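Local coordinates for putative SAM-dependent O-methyltranferase (PDB 4YMH), which is a putative S-adenosylmethionine-dependent O-methyltransferase of the cation-dependent family, probably transferring a methyl group to a hydroxyl oxygen of its substrate, at the interface of chains A and B. Residues are numbered along the deposited sequence; one frame, centred on the assembly and turned at random. Chains: chain A/B, Putative SAM-dependent O-methyltranferase.

The interface of chains A and B. Residues chain A 175, 180-181, 205, 221; chain B 15-16, 19-20.
B:Tyr19 reaches into chain A, with A:Ile181 over one face of its ring and A:Leu221 beside an edge, and ends on A:Asp205. CG lies opposite the backbone N (chi1 -175°), which helps to direct the ring toward chain A. CG1 of A:Ile181 packs over that face near CG of B:Tyr19, at 3.7 Å, and its CA lies over the same face, toward the CD1-CE1 rim. Along the CD2-CE2 edge, methyl CD2 of A:Leu221 touches CE2 of B:Tyr19 at 3.8 Å. The phenol OH of B:Tyr19 donates to carboxylate OD1 of A:Asp205 at 2.6 Å; OD1 lies in the ring plane and accepts through its anti lone pair, although the carboxylate is turned 43° from the ring. A phenylalanine in place of B:Tyr19 could keep much of this packing but would probably leave OD1 without its phenolic donor and the ring freer to shift. One helical turn back, B:Val16 sets CG1 against para carbon CZ of A:Phe175, which also meets SG of B:Cys20 at 3.5 Å. This close apolar packing gives way beside B:Arg15 to a looser, hydrated margin, where a water lies 2.9 Å from guanidinium NH2 of B:Arg15 and 2.7 Å from backbone O of A:Ile181. In the deposited two-fold assembly, possibly the biological dimer, the patch seats N-terminal helix 10-22 against the partner's segment A:Phe175 to A:Ile181, which includes 3-10 helix 176-178, helix 194-212 and strand 217-222.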
loop_
_atom_site.group_PDB
_atom_site.type_symbol
_atom_site.label_atom_id
_atom_site.label_comp_id
_atom_site.label_asym_id
_atom_site.label_seq_id
_atom_site.Cartn_x
_atom_site.Cartn_y
_atom_site.Cartn_z
ATOM N N PHE A 175 7.154 -1.302 -11.959
ATOM C CA PHE A 175 6.414 -1.147 -13.217
ATOM C C PHE A 175 7.267 -0.595 -14.358
ATOM O O PHE A 175 6.877 -0.695 -15.517
ATOM C CB PHE A 175 5.221 -0.205 -13.039
ATOM C CG PHE A 175 4.040 -0.827 -12.331
ATOM C CD1 PHE A 175 3.977 -2.195 -12.098
ATOM C CD2 PHE A 175 2.986 -0.034 -11.919
ATOM C CE1 PHE A 175 2.872 -2.754 -11.461
ATOM C CE2 PHE A 175 1.883 -0.590 -11.270
ATOM C CZ PHE A 175 1.828 -1.946 -11.045
ATOM N N THR A 180 7.253 -2.549 -17.781
ATOM C CA THR A 180 7.376 -3.924 -17.281
ATOM C C THR A 180 6.228 -4.789 -17.795
ATOM O O THR A 180 6.407 -5.965 -18.144
ATOM C CB THR A 180 7.394 -3.964 -15.728
ATOM O OG1 THR A 180 8.592 -3.341 -15.256
ATOM C CG2 THR A 180 7.337 -5.396 -15.220
ATOM N N ILE A 181 5.041 -4.200 -17.865
ATOM C CA ILE A 181 3.864 -4.938 -18.310
ATOM C C ILE A 181 3.903 -5.150 -19.836
ATOM O O ILE A 181 3.602 -6.229 -20.343
ATOM C CB ILE A 181 2.555 -4.220 -17.882
ATOM C CG1 ILE A 181 2.474 -4.111 -16.359
ATOM C CG2 ILE A 181 1.328 -4.992 -18.405
ATOM C CD1 ILE A 181 3.205 -2.889 -15.759
ATOM N N ASP A 205 10.199 -7.699 -15.349
ATOM C CA ASP A 205 9.201 -8.714 -15.654
ATOM C C ASP A 205 9.770 -10.092 -15.292
ATOM O O ASP A 205 9.082 -10.926 -14.671
ATOM C CB ASP A 205 8.796 -8.654 -17.128
ATOM C CG ASP A 205 7.916 -9.818 -17.542
ATOM O OD1 ASP A 205 6.814 -9.999 -16.967
ATOM O OD2 ASP A 205 8.352 -10.575 -18.438
ATOM N N LEU A 221 2.185 -7.525 -5.720
ATOM C CA LEU A 221 2.605 -6.433 -6.583
ATOM C C LEU A 221 1.530 -5.367 -6.538
ATOM O O LEU A 221 0.486 -5.484 -7.173
ATOM C CB LEU A 221 2.860 -6.925 -8.014
ATOM C CG LEU A 221 3.307 -5.858 -9.028
ATOM C CD1 LEU A 221 4.324 -4.875 -8.452
ATOM C CD2 LEU A 221 3.854 -6.517 -10.326
ATOM N N ARG B 15 -4.997 -3.962 -18.260
ATOM C CA ARG B 15 -3.839 -4.843 -18.480
ATOM C C ARG B 15 -2.866 -4.866 -17.285
ATOM O O ARG B 15 -2.334 -5.917 -16.898
ATOM C CB ARG B 15 -3.077 -4.413 -19.741
ATOM C CG ARG B 15 -3.694 -4.911 -21.012
ATOM C CD ARG B 15 -3.016 -4.258 -22.224
ATOM N NE ARG B 15 -1.650 -4.726 -22.433
ATOM C CZ ARG B 15 -0.845 -4.236 -23.372
ATOM N NH1 ARG B 15 -1.268 -3.248 -24.145
ATOM N NH2 ARG B 15 0.372 -4.733 -23.540
ATOM N N VAL B 16 -2.613 -3.699 -16.706
ATOM C CA VAL B 16 -1.669 -3.621 -15.601
ATOM C C VAL B 16 -2.251 -4.302 -14.368
ATOM O O VAL B 16 -1.545 -5.011 -13.655
ATOM C CB VAL B 16 -1.283 -2.162 -15.282
ATOM C CG1 VAL B 16 -0.367 -2.114 -14.069
ATOM C CG2 VAL B 16 -0.587 -1.539 -16.515
ATOM N N TYR B 19 -1.880 -7.925 -14.796
ATOM C CA TYR B 19 -0.471 -8.264 -14.575
ATOM C C TYR B 19 -0.152 -8.363 -13.076
ATOM O O TYR B 19 0.576 -9.267 -12.641
ATOM C CB TYR B 19 0.443 -7.232 -15.238
ATOM C CG TYR B 19 1.914 -7.577 -15.158
ATOM C CD1 TYR B 19 2.513 -8.351 -16.134
ATOM C CD2 TYR B 19 2.704 -7.120 -14.104
ATOM C CE1 TYR B 19 3.871 -8.670 -16.068
ATOM C CE2 TYR B 19 4.049 -7.440 -14.029
ATOM C CZ TYR B 19 4.624 -8.213 -15.009
ATOM O OH TYR B 19 5.954 -8.545 -14.931
ATOM N N CYS B 20 -0.680 -7.432 -12.292
ATOM C CA CYS B 20 -0.512 -7.486 -10.833
ATOM C C CYS B 20 -1.129 -8.729 -10.242
ATOM O O CYS B 20 -0.570 -9.321 -9.318
ATOM C CB CYS B 20 -1.132 -6.265 -10.168
ATOM S SG CYS B 20 -0.209 -4.735 -10.517
HETATM O O HOH W 1 1.743 -6.842 -22.184
#